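Local coordinates for heavy-metal chelation domain-containing protein (Pyrococcus horikoshii, PDB 3NPG) that is of unknown function but may bind heavy-metal ions, and has a Rossmann-like C-terminal domain, at residues K13-A18 with F70-D75; A88-S93 with G197-L202; Y95-R100 with L202-L207; A172-N177 with I193-P198; L215-V220 with I243-E248. All blocks are in the same frame, centred on the assembly; numbering follows the deposited sequence.

Contact 1 (K13-A18 with F70-D75); sequences KAMELA and FIDKAD
The backbones come closest at Met15 and Ile71, whose CA atoms are 6.6 Å apart. This is helix-helix packing in the N-terminal part of the protein: the last turn of helix 6-17 meets the end of helix 67-72. Ile71 carries most of the contact. Its chi1 of -56° sets CG1 beside the backbone N, which leaves CG2 anti to it, and the two branches serve different neighbours. Ile71 CG2 lies 3.5 Å from CG of Met15, a selenomethionine. The same methyl is 3.9 Å from Ala14 CB. Ile71 CD1 reaches further along helix 6-17 and stops 3.7 Å from Ala18 CB. The side chains of Met15 and Ile71 run antiparallel alongside each other. No hydrogen bond joins the two segments, so they are held by apolar contact. Helix 79-96 closes in as well, with Ile89 against Ile71. The partly exposed Asp72 turns its carboxylate to another partner, forming a salt bridge through OD1 to Lys11 NZ. Lys11 NZ also pairs with Asp75 OD1, so two acids share one lysine. The selenium atom covers the base of Asp72, with Met15 SE 4.1 Å from Asp72 CB.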
# COMPACT_ATOMS: atom_id res chain seq x y z
N LYS A 13 7.56 30.54 15.88
CA LYS A 13 8.93 30.97 16.14
C LYS A 13 9.68 31.21 14.83
O LYS A 13 10.45 32.17 14.73
CB LYS A 13 9.69 29.91 16.98
CG LYS A 13 9.15 29.71 18.39
CD LYS A 13 9.93 28.60 19.11
CE LYS A 13 9.44 28.37 20.52
N ALA A 14 9.46 30.34 13.83
CA ALA A 14 10.12 30.41 12.51
C ALA A 14 9.67 31.64 11.70
O ALA A 14 10.47 32.21 10.97
CB ALA A 14 9.86 29.14 11.73
N MSE A 15 8.38 32.04 11.83
CA MSE A 15 7.85 33.21 11.11
C MSE A 15 8.46 34.52 11.61
O MSE A 15 8.53 35.48 10.85
CB MSE A 15 6.33 33.25 11.19
CG MSE A 15 5.66 32.37 10.16
SE MSE A 15 3.73 32.46 10.21
CE MSE A 15 3.40 31.68 11.94
N GLU A 16 8.92 34.54 12.87
CA GLU A 16 9.59 35.71 13.44
C GLU A 16 11.02 35.83 12.87
O GLU A 16 11.57 36.93 12.81
CB GLU A 16 9.63 35.61 14.98
CG GLU A 16 9.67 36.95 15.69
CD GLU A 16 8.32 37.57 15.99
OE1 GLU A 16 7.34 36.81 16.17
OE2 GLU A 16 8.25 38.82 16.13
N LEU A 17 11.61 34.70 12.44
CA LEU A 17 12.96 34.66 11.88
C LEU A 17 12.97 34.82 10.35
O LEU A 17 14.00 35.17 9.78
CB LEU A 17 13.68 33.36 12.29
CG LEU A 17 14.50 33.43 13.57
CD1 LEU A 17 13.62 33.32 14.81
CD2 LEU A 17 15.53 32.34 13.59
N ALA A 18 11.82 34.61 9.71
CA ALA A 18 11.70 34.71 8.26
C ALA A 18 11.48 36.15 7.78
O ALA A 18 11.28 36.37 6.58
CB ALA A 18 10.57 33.81 7.77
N PHE A 70 4.24 29.80 3.29
CA PHE A 70 4.66 28.40 3.41
C PHE A 70 4.72 27.97 4.86
O PHE A 70 4.12 26.96 5.23
CB PHE A 70 6.02 28.17 2.72
CG PHE A 70 5.98 28.02 1.21
CD1 PHE A 70 4.77 28.01 0.52
CD2 PHE A 70 7.15 27.85 0.48
CE1 PHE A 70 4.73 27.87 -0.86
CE2 PHE A 70 7.12 27.71 -0.91
CZ PHE A 70 5.91 27.72 -1.57
N ILE A 71 5.41 28.77 5.72
CA ILE A 71 5.58 28.47 7.15
C ILE A 71 4.23 28.44 7.90
O ILE A 71 4.04 27.59 8.77
CB ILE A 71 6.60 29.45 7.83
CG1 ILE A 71 7.97 29.41 7.10
CG2 ILE A 71 6.77 29.12 9.33
CD1 ILE A 71 8.91 30.55 7.46
N ASP A 72 3.29 29.33 7.53
CA ASP A 72 1.97 29.36 8.16
C ASP A 72 1.19 28.06 7.90
O ASP A 72 0.39 27.64 8.75
CB ASP A 72 1.16 30.58 7.67
CG ASP A 72 -0.18 30.73 8.36
OD1 ASP A 72 -0.22 30.69 9.61
OD2 ASP A 72 -1.20 30.90 7.64
N LYS A 73 1.46 27.40 6.76
CA LYS A 73 0.77 26.17 6.36
C LYS A 73 1.49 24.90 6.87
O LYS A 73 1.20 23.81 6.38
CB LYS A 73 0.59 26.12 4.83
CG LYS A 73 -0.25 27.27 4.26
CD LYS A 73 -1.73 27.07 4.50
CE LYS A 73 -2.55 28.22 4.00
NZ LYS A 73 -2.47 28.36 2.53
N ALA A 74 2.40 25.04 7.86
CA ALA A 74 3.12 23.89 8.41
C ALA A 74 2.22 23.01 9.26
O ALA A 74 2.42 21.80 9.31
CB ALA A 74 4.30 24.37 9.24
N ASP A 75 1.21 23.60 9.94
CA ASP A 75 0.28 22.84 10.78
C ASP A 75 -1.04 22.54 10.03
O ASP A 75 -2.08 22.30 10.66
CB ASP A 75 0.00 23.59 12.11
CG ASP A 75 -0.57 24.99 11.94
OD1 ASP A 75 -0.46 25.55 10.83
OD2 ASP A 75 -1.08 25.54 12.94

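Contact 2 (A88-S93 with G197-L202); sequences AINAVS and GPTGQL. With ACT (acetate ion), chain E.
The side-chain amides of Asn90 and Gln201 have their planes 81° apart. Gln201 CB sits over one face of the Asn90 amide, 3.8 Å from Asn90 CG. Leu202 CB approaches the oxygen end of the group, 3.6 Å from Asn90 OD1. The two side chains cross at about a right angle, and Gln201 OE1 comes up to Asn90 CB. Asn90 has its CG beside the backbone N (chi1 -67°), and its ND2 donates to Thr199 O at 3.1 Å. The bond is bent, with an N-H...O angle of 138°, and ND2 lies above the carbonyl plane of Thr199. ND2 also bonds to Val47 O, and Gln201 OE1 accepts from Val47 N. Both amides are therefore tied to strand 43-49 as well. Gln201 NE2 bonds to Met218 O.

One helical turn on, Ser93 OG bonds back to Ile89 O at 2.7 Å. That oxygen also takes the backbone N of Ser93, from the opposite face of its plane. Ser93 CB rests 3.3 Å from Gln201 O.

The loop follows strand 192-196 of the Rossmann-like sheet, and helix 79-96 belongs to the N-terminal part. Near the start of the loop Thr199 OG1 is 2.9 Å from both oxygens, O and OXT, of a bound acetate, and also bonds to Met49 N. Tyr32 OH bonds to the acetate too. The acetate probably came from the crystallisation liquor, but it may mark a pocket. Buried amides that bond to both parts of the chain are consistent with a well-ordered junction beside the acetate.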
# COMPACT_ATOMS: atom_id res chain seq x y z
N ALA A 88 10.29 24.92 4.44
CA ALA A 88 10.49 26.37 4.59
C ALA A 88 11.04 26.71 5.98
O ALA A 88 11.90 27.58 6.09
CB ALA A 88 9.19 27.11 4.34
N ILE A 89 10.54 26.02 7.04
CA ILE A 89 11.06 26.20 8.41
C ILE A 89 12.53 25.79 8.46
O ILE A 89 13.35 26.50 9.05
CB ILE A 89 10.20 25.41 9.46
CG1 ILE A 89 8.78 25.99 9.57
CG2 ILE A 89 10.89 25.38 10.84
CD1 ILE A 89 7.81 25.13 10.34
N ASN A 90 12.87 24.67 7.79
CA ASN A 90 14.25 24.19 7.70
C ASN A 90 15.13 25.15 6.90
O ASN A 90 16.29 25.35 7.24
CB ASN A 90 14.28 22.79 7.08
CG ASN A 90 13.65 21.73 7.95
OD1 ASN A 90 13.53 21.88 9.18
ND2 ASN A 90 13.26 20.63 7.35
N ALA A 91 14.56 25.77 5.83
CA ALA A 91 15.29 26.75 5.01
C ALA A 91 15.71 27.94 5.86
O ALA A 91 16.89 28.32 5.84
CB ALA A 91 14.42 27.21 3.86
N VAL A 92 14.76 28.50 6.65
CA VAL A 92 15.03 29.62 7.56
C VAL A 92 16.05 29.20 8.63
O VAL A 92 16.97 29.96 8.94
CB VAL A 92 13.70 30.14 8.21
CG1 VAL A 92 13.98 31.19 9.28
CG2 VAL A 92 12.76 30.69 7.14
N SER A 93 15.92 27.96 9.14
CA SER A 93 16.80 27.40 10.16
C SER A 93 18.22 27.23 9.65
O SER A 93 19.16 27.57 10.36
CB SER A 93 16.26 26.06 10.64
OG SER A 93 14.96 26.18 11.19
N GLY A 197 17.75 12.75 10.30
CA GLY A 197 17.41 12.88 8.89
C GLY A 197 17.45 14.31 8.38
O GLY A 197 17.38 15.26 9.16
N PRO A 198 17.49 14.49 7.03
CA PRO A 198 17.52 15.86 6.47
C PRO A 198 16.31 16.74 6.86
O PRO A 198 16.42 17.96 6.81
CB PRO A 198 17.57 15.62 4.95
CG PRO A 198 18.13 14.25 4.80
CD PRO A 198 17.61 13.47 5.98
N THR A 199 15.17 16.12 7.25
CA THR A 199 13.98 16.89 7.68
C THR A 199 14.22 17.54 9.08
O THR A 199 13.48 18.45 9.48
CB THR A 199 12.71 16.00 7.62
OG1 THR A 199 12.69 15.26 6.39
CG2 THR A 199 11.42 16.81 7.75
N GLY A 200 15.27 17.10 9.77
CA GLY A 200 15.65 17.62 11.08
C GLY A 200 16.59 18.81 11.01
O GLY A 200 17.35 19.06 11.95
N GLN A 201 16.53 19.58 9.90
CA GLN A 201 17.37 20.77 9.68
C GLN A 201 16.92 21.96 10.52
O GLN A 201 17.55 23.01 10.48
CB GLN A 201 17.35 21.16 8.19
CG GLN A 201 18.30 20.35 7.32
CD GLN A 201 18.14 20.69 5.85
OE1 GLN A 201 17.06 21.03 5.38
NE2 GLN A 201 19.22 20.56 5.09
N LEU A 202 15.81 21.80 11.29
CA LEU A 202 15.24 22.88 12.11
C LEU A 202 16.21 23.33 13.24
O LEU A 202 17.11 22.58 13.63
CB LEU A 202 13.86 22.47 12.69
CG LEU A 202 13.84 21.50 13.90
CD1 LEU A 202 12.52 21.55 14.62
CD2 LEU A 202 14.12 20.09 13.48
C ACT E . 14.15 12.33 6.89
O ACT E . 13.44 12.81 7.71
OXT ACT E . 14.32 12.92 5.88
CH3 ACT E . 14.81 10.98 7.13

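Contact 3 (Y95-R100 with L202-L207); sequences YYIDLR and LLPEFL
Ile97 and Leu203 lie alongside each other, their side chains pointing opposite ways. Leu203 CD2 is the methyl that does most of the touching. It sits 3.7 Å from Ile97 CA and 3.8 Å from Ile97 CD1, so it covers both the backbone and the tip of the isoleucine. Ile97 has CG1 anti to the backbone N (chi1 -165°). A bend at chi2 (81°) then places CD1, which also reaches the ring of Pro204, the residue after Leu203: Ile97 CD1 is 3.8 Å from Pro204 CD. Here the Ile97 side chain is roughly perpendicular to that of Pro204. Leu203 CD1, the other methyl, makes a looser contact with Tyr96 CB at 4.4 Å.

The contact is apolar throughout. It joins the end of helix 79-96, which Ile97 leaves, to the loop between strands 192-196 and 214-220 of the Rossmann-like sheet. That loop makes a short 3-10 turn at 204-206, where Phe206 N bonds to Leu203 O at 3.1 Å. The turn folds Phe206 back under Leu203, whose CB stands 3.7 Å above the ring plane of Phe206, offset toward the rim.

The tyrosines extend the patch on the helix side. Tyr95 CD2 lies over the centre of the Tyr96 ring, while Tyr96 CG is at the edge of the Tyr95 ring. Tyr95 OH bonds to Glu41 N, and Tyr96 OH makes a weak bond to Leu17 O. Leu17 also packs on Leu203, and Lys219 of strand 214-220 packs on Ile97.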
# COMPACT_ATOMS: atom_id res chain seq x y z
N TYR A 95 19.74 28.91 7.43
CA TYR A 95 20.34 30.23 7.26
C TYR A 95 20.92 30.72 8.60
O TYR A 95 22.00 31.31 8.62
CB TYR A 95 19.29 31.23 6.72
CG TYR A 95 19.85 32.61 6.44
CD1 TYR A 95 20.40 32.92 5.20
CD2 TYR A 95 19.75 33.63 7.38
CE1 TYR A 95 20.89 34.20 4.92
CE2 TYR A 95 20.23 34.91 7.12
CZ TYR A 95 20.81 35.19 5.89
OH TYR A 95 21.28 36.46 5.63
N TYR A 96 20.21 30.44 9.72
CA TYR A 96 20.59 30.92 11.04
C TYR A 96 21.27 29.86 11.93
O TYR A 96 21.68 30.18 13.05
CB TYR A 96 19.38 31.53 11.76
CG TYR A 96 18.82 32.77 11.10
CD1 TYR A 96 19.53 33.97 11.13
CD2 TYR A 96 17.57 32.76 10.51
CE1 TYR A 96 19.01 35.12 10.55
CE2 TYR A 96 17.04 33.92 9.93
CZ TYR A 96 17.77 35.09 9.94
OH TYR A 96 17.26 36.23 9.38
N ILE A 97 21.41 28.61 11.44
CA ILE A 97 22.00 27.51 12.22
C ILE A 97 23.47 27.78 12.64
O ILE A 97 24.29 28.14 11.80
CB ILE A 97 21.82 26.12 11.51
CG1 ILE A 97 22.11 24.94 12.47
CG2 ILE A 97 22.66 26.02 10.22
CD1 ILE A 97 20.97 24.57 13.38
N ASP A 98 23.77 27.63 13.95
CA ASP A 98 25.12 27.77 14.48
C ASP A 98 25.62 26.39 14.88
O ASP A 98 25.08 25.77 15.80
CB ASP A 98 25.14 28.74 15.68
CG ASP A 98 26.54 29.09 16.19
OD1 ASP A 98 27.54 28.74 15.51
OD2 ASP A 98 26.63 29.77 17.23
N LEU A 99 26.60 25.86 14.13
CA LEU A 99 27.10 24.51 14.34
C LEU A 99 28.46 24.49 15.08
O LEU A 99 29.24 23.56 14.89
CB LEU A 99 27.19 23.77 12.99
CG LEU A 99 25.87 23.62 12.23
CD1 LEU A 99 26.12 23.29 10.77
CD2 LEU A 99 24.99 22.58 12.87
N ARG A 100 28.69 25.47 15.96
CA ARG A 100 29.93 25.52 16.76
C ARG A 100 30.04 24.34 17.71
O ARG A 100 31.12 23.76 17.84
CB ARG A 100 30.01 26.84 17.54
CG ARG A 100 30.62 27.96 16.73
CD ARG A 100 30.51 29.30 17.43
NE ARG A 100 31.33 29.37 18.64
CZ ARG A 100 31.67 30.51 19.22
NH1 ARG A 100 31.31 31.67 18.70
NH2 ARG A 100 32.41 30.49 20.32
N LEU A 202 15.81 21.80 11.29
CA LEU A 202 15.24 22.88 12.11
C LEU A 202 16.21 23.33 13.24
O LEU A 202 17.11 22.58 13.63
CB LEU A 202 13.86 22.47 12.69
CG LEU A 202 13.84 21.50 13.90
CD1 LEU A 202 12.52 21.55 14.62
CD2 LEU A 202 14.12 20.09 13.48
N LEU A 203 16.04 24.58 13.73
CA LEU A 203 16.87 25.11 14.82
C LEU A 203 16.61 24.36 16.13
O LEU A 203 15.46 24.07 16.45
CB LEU A 203 16.62 26.62 15.03
CG LEU A 203 17.20 27.56 13.97
CD1 LEU A 203 16.72 28.95 14.18
CD2 LEU A 203 18.71 27.53 13.98
N PRO A 204 17.67 24.06 16.93
CA PRO A 204 17.44 23.34 18.20
C PRO A 204 16.57 24.12 19.17
O PRO A 204 15.77 23.53 19.90
CB PRO A 204 18.86 23.13 18.75
CG PRO A 204 19.77 23.29 17.57
CD PRO A 204 19.11 24.30 16.70
N GLU A 205 16.67 25.48 19.15
CA GLU A 205 15.89 26.37 20.02
C GLU A 205 14.37 26.17 19.85
O GLU A 205 13.61 26.47 20.78
CB GLU A 205 16.28 27.84 19.79
CG GLU A 205 15.96 28.36 18.40
CD GLU A 205 16.35 29.80 18.16
OE1 GLU A 205 17.57 30.08 18.07
OE2 GLU A 205 15.44 30.64 18.04
N PHE A 206 13.93 25.66 18.67
CA PHE A 206 12.51 25.40 18.40
C PHE A 206 12.00 24.22 19.23
O PHE A 206 10.81 24.14 19.53
CB PHE A 206 12.28 25.13 16.90
CG PHE A 206 12.59 26.28 15.97
CD1 PHE A 206 12.46 27.60 16.40
CD2 PHE A 206 12.90 26.05 14.64
CE1 PHE A 206 12.73 28.66 15.53
CE2 PHE A 206 13.15 27.12 13.77
CZ PHE A 206 13.06 28.41 14.22
N LEU A 207 12.92 23.30 19.60
CA LEU A 207 12.57 22.11 20.37
C LEU A 207 12.93 22.26 21.86
O LEU A 207 12.88 21.28 22.61
CB LEU A 207 13.23 20.85 19.76
CG LEU A 207 12.74 20.46 18.35
CD1 LEU A 207 13.60 19.38 17.76
CD2 LEU A 207 11.27 20.02 18.37

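Contact 4 (A172-N177 with I193-P198); sequences ASCIVN and IVITGP
In Ile195, chi1 of -51° puts CG1 beside the backbone N, anti to the carbonyl carbon; CG2 is then anti to the N and faces Ala172. A chi2 of -55° turns CD1 toward Cys174. From there the contacts follow. Ile195 CG2 is 3.6 Å from Ala172 CA and 3.9 Å from Ala172 CB. The same methyl meets the tip of Ile175, with CD1 of Ile175 4.0 Å from CG2 of Ile195. Ile195 CD1 makes a looser touch on Cys174 SG at 4.3 Å.

A single hydrogen bond joins the backbones: Ala172 N donates to Thr196 O at 2.6 Å, with an N-H...O angle of 155°. The donor stands above the carbonyl plane of Thr196.

Strands 167-171 and 192-196 are parallel neighbours in the Rossmann-like sheet. The chain between them, with helices 174-177 and 180-186, makes a beta-alpha-beta crossover. The contact lies where both strands end and the first helix of the crossover begins. Leu180 of the second helix packs on both Cys174 and Ile195.

Beyond Thr196 the strand gives way to Gly197, whose phi is positive, a backbone shape that glycine adopts readily. Ala172 also borders a bound acetate, about 3 Å from its side chain at the nearest atoms.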
# COMPACT_ATOMS: atom_id res chain seq x y z
N ALA A 172 13.32 11.97 11.15
CA ALA A 172 12.87 13.36 11.14
C ALA A 172 11.57 13.57 10.35
O ALA A 172 10.94 14.63 10.45
CB ALA A 172 13.97 14.25 10.61
N SER A 173 11.12 12.52 9.62
CA SER A 173 9.86 12.55 8.87
C SER A 173 8.65 12.54 9.82
O SER A 173 7.53 12.78 9.39
CB SER A 173 9.78 11.37 7.91
OG SER A 173 9.80 10.13 8.60
N CYS A 174 8.89 12.30 11.13
CA CYS A 174 7.83 12.36 12.15
C CYS A 174 7.35 13.81 12.34
O CYS A 174 6.28 14.04 12.91
CB CYS A 174 8.29 11.73 13.46
SG CYS A 174 9.65 12.60 14.28
N ILE A 175 8.12 14.78 11.81
CA ILE A 175 7.76 16.19 11.85
C ILE A 175 6.70 16.50 10.76
O ILE A 175 5.72 17.19 11.04
CB ILE A 175 9.04 17.08 11.70
CG1 ILE A 175 10.03 16.82 12.87
CG2 ILE A 175 8.67 18.57 11.61
CD1 ILE A 175 11.46 17.43 12.66
N VAL A 176 6.87 15.93 9.54
CA VAL A 176 5.93 16.17 8.44
C VAL A 176 4.60 15.40 8.57
O VAL A 176 3.56 15.92 8.17
CB VAL A 176 6.58 16.01 7.02
CG1 VAL A 176 7.37 17.24 6.64
CG2 VAL A 176 7.45 14.76 6.94
N ASN A 177 4.62 14.17 9.16
CA ASN A 177 3.40 13.36 9.29
C ASN A 177 2.57 13.61 10.59
O ASN A 177 1.42 13.20 10.68
CB ASN A 177 3.70 11.86 9.10
CG ASN A 177 4.65 11.27 10.11
OD1 ASN A 177 4.79 11.76 11.23
ND2 ASN A 177 5.27 10.15 9.75
N ILE A 193 16.52 11.08 23.13
CA ILE A 193 15.60 11.14 21.98
C ILE A 193 16.26 11.88 20.83
O ILE A 193 16.51 13.09 20.92
CB ILE A 193 14.22 11.77 22.37
CG1 ILE A 193 13.56 10.98 23.54
CG2 ILE A 193 13.29 11.85 21.15
CD1 ILE A 193 12.40 11.63 24.14
N VAL A 194 16.61 11.14 19.76
CA VAL A 194 17.30 11.70 18.60
C VAL A 194 16.37 11.77 17.38
O VAL A 194 15.82 10.75 16.96
CB VAL A 194 18.59 10.89 18.26
CG1 VAL A 194 19.41 11.59 17.18
CG2 VAL A 194 19.43 10.66 19.51
N ILE A 195 16.20 12.98 16.82
CA ILE A 195 15.42 13.17 15.59
C ILE A 195 16.40 13.24 14.41
O ILE A 195 17.15 14.21 14.29
CB ILE A 195 14.51 14.44 15.70
CG1 ILE A 195 13.65 14.43 17.01
CG2 ILE A 195 13.63 14.61 14.46
CD1 ILE A 195 12.76 13.15 17.23
N THR A 196 16.50 12.15 13.64
CA THR A 196 17.52 12.01 12.60
C THR A 196 16.97 12.11 11.18
O THR A 196 15.91 11.57 10.88
CB THR A 196 18.36 10.74 12.82
OG1 THR A 196 19.44 10.73 11.89
CG2 THR A 196 17.54 9.46 12.68
N GLY A 197 17.75 12.75 10.30
CA GLY A 197 17.41 12.88 8.89
C GLY A 197 17.45 14.31 8.38
O GLY A 197 17.38 15.26 9.16
N PRO A 198 17.49 14.49 7.03
CA PRO A 198 17.52 15.86 6.47
C PRO A 198 16.31 16.74 6.86
O PRO A 198 16.42 17.96 6.81
CB PRO A 198 17.57 15.62 4.95
CG PRO A 198 18.13 14.25 4.80
CD PRO A 198 17.61 13.47 5.98

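Contact 5 (L215-V220 with I243-E248); sequences LASMKV and IKYVIE
Strands 214-220 and 242-248 form the antiparallel border of the otherwise parallel Rossmann-like sheet, with 242-248 as its outermost strand within the chain. Three hydrogen-bonded pairs, Leu215 with Ile247, Ser217 with Tyr245 and Lys219 with Ile243, give six backbone bonds. The shortest is Tyr245 N to Ser217 O at 2.7 Å. The segment axes run at 144°, a clear twist.

Tyr245 dominates one face of the pair. Its CG lies between the backbone N and the carbonyl carbon (chi1 65°), and the ring leans across the neighbouring strand. Ser217 O stands 3.6 Å over one ring face, toward the rim, and Lys219 N is at the edge. Tyr245 OH comes within 3.5 Å of Ser217 CB. Further along this face, Leu215 CB meets Ile247 CG2 at 3.8 Å. On the other face, selenomethionine Met218 and Lys244 lie side by side, with Met218 CE 4.0 Å from Lys244 CE. Ala216 CB there touches Val246 CG2.

Ser217 OG turns to Gly197 O, and Tyr245 OH bonds weakly to Gln94 NE2. Backbone bonds thus fix the register, while the two hydroxyls connect this border to the loop after strand 192-196 and to helix 79-96.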
# COMPACT_ATOMS: atom_id res chain seq x y z
N LEU A 215 19.56 16.57 17.71
CA LEU A 215 19.10 16.69 16.33
C LEU A 215 20.22 16.21 15.42
O LEU A 215 21.30 16.79 15.43
CB LEU A 215 18.72 18.15 16.00
CG LEU A 215 17.29 18.57 16.35
CD1 LEU A 215 17.12 20.07 16.24
CD2 LEU A 215 16.26 17.85 15.47
N ALA A 216 19.98 15.11 14.70
CA ALA A 216 20.96 14.58 13.75
C ALA A 216 20.52 14.86 12.32
O ALA A 216 19.59 14.23 11.83
CB ALA A 216 21.15 13.09 13.95
N SER A 217 21.13 15.87 11.70
CA SER A 217 20.75 16.28 10.35
C SER A 217 21.98 16.62 9.51
O SER A 217 23.09 16.19 9.85
CB SER A 217 19.81 17.47 10.42
OG SER A 217 19.16 17.68 9.18
N MSE A 218 21.79 17.36 8.40
CA MSE A 218 22.89 17.74 7.51
C MSE A 218 22.68 19.14 6.91
O MSE A 218 21.54 19.53 6.62
CB MSE A 218 23.07 16.70 6.39
CG MSE A 218 21.86 16.56 5.48
SE MSE A 218 21.95 14.98 4.38
CE MSE A 218 21.81 13.59 5.81
N LYS A 219 23.78 19.87 6.70
CA LYS A 219 23.72 21.20 6.10
C LYS A 219 24.28 21.17 4.69
O LYS A 219 25.37 20.63 4.48
CB LYS A 219 24.49 22.23 6.97
CG LYS A 219 24.38 23.66 6.44
CD LYS A 219 25.11 24.64 7.33
CE LYS A 219 24.99 26.05 6.80
NZ LYS A 219 25.72 27.02 7.66
N VAL A 220 23.55 21.75 3.73
CA VAL A 220 23.97 21.81 2.33
C VAL A 220 25.20 22.72 2.17
O VAL A 220 25.14 23.91 2.51
CB VAL A 220 22.81 22.24 1.40
CG1 VAL A 220 23.26 22.27 -0.05
CG2 VAL A 220 21.60 21.33 1.58
N ILE A 243 26.97 18.23 4.74
CA ILE A 243 27.76 17.73 5.86
C ILE A 243 26.86 17.31 7.00
O ILE A 243 26.01 18.09 7.45
CB ILE A 243 28.87 18.74 6.32
CG1 ILE A 243 28.30 20.17 6.50
CG2 ILE A 243 30.05 18.72 5.36
CD1 ILE A 243 28.17 20.60 7.91
N LYS A 244 26.98 16.05 7.44
CA LYS A 244 26.17 15.51 8.53
C LYS A 244 26.61 16.09 9.87
O LYS A 244 27.79 16.30 10.09
CB LYS A 244 26.24 13.98 8.55
CG LYS A 244 25.48 13.31 7.41
CD LYS A 244 25.64 11.79 7.45
CE LYS A 244 24.92 11.12 6.30
NZ LYS A 244 25.17 9.66 6.27
N TYR A 245 25.65 16.34 10.78
CA TYR A 245 25.95 16.88 12.10
C TYR A 245 24.99 16.35 13.15
O TYR A 245 23.86 16.00 12.84
CB TYR A 245 25.93 18.44 12.10
CG TYR A 245 24.57 19.05 11.80
CD1 TYR A 245 23.63 19.24 12.81
CD2 TYR A 245 24.26 19.51 10.53
CE1 TYR A 245 22.38 19.79 12.55
CE2 TYR A 245 23.02 20.09 10.25
CZ TYR A 245 22.08 20.22 11.26
OH TYR A 245 20.86 20.79 10.99
N VAL A 246 25.45 16.32 14.41
CA VAL A 246 24.62 15.98 15.56
C VAL A 246 24.71 17.15 16.55
O VAL A 246 25.80 17.47 17.02
CB VAL A 246 25.04 14.64 16.23
CG1 VAL A 246 24.23 14.39 17.51
CG2 VAL A 246 24.89 13.47 15.26
N ILE A 247 23.57 17.83 16.80
CA ILE A 247 23.55 18.99 17.69
C ILE A 247 22.61 18.79 18.88
O ILE A 247 21.54 18.21 18.73
CB ILE A 247 23.27 20.31 16.89
CG1 ILE A 247 23.48 21.57 17.77
CG2 ILE A 247 21.86 20.30 16.22
CD1 ILE A 247 23.83 22.83 17.00
N GLU A 248 23.04 19.21 20.08
CA GLU A 248 22.22 19.10 21.29
C GLU A 248 21.11 20.14 21.30
O GLU A 248 21.28 21.23 20.74
CB GLU A 248 23.08 19.24 22.55
CG GLU A 248 23.76 17.96 22.98
CD GLU A 248 24.51 18.07 24.29
OE1 GLU A 248 25.75 17.93 24.28
OE2 GLU A 248 23.86 18.32 25.33

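Contact 1 closes first along the chain, within the N-terminal part. Contacts 2 and 3 come next and alternate: both use helix 79-96 and the loop between strands 192-196 and 214-220, share Leu202, and have centres about 9 Å apart. Contact 4 shares Gly197 and Pro198 with contact 2. Contact 5 comes last, in the same seven-stranded sheet as contact 4, and strands 192-196 and 214-220 are neighbours there. Contacts 1 and 5 are farthest apart, with centres about 21 Å apart and no touch. Contacts 2 and 3 bridge them, so helix 79-96 and the loop 197-207 join the N-terminal part to the Rossmann-like domain.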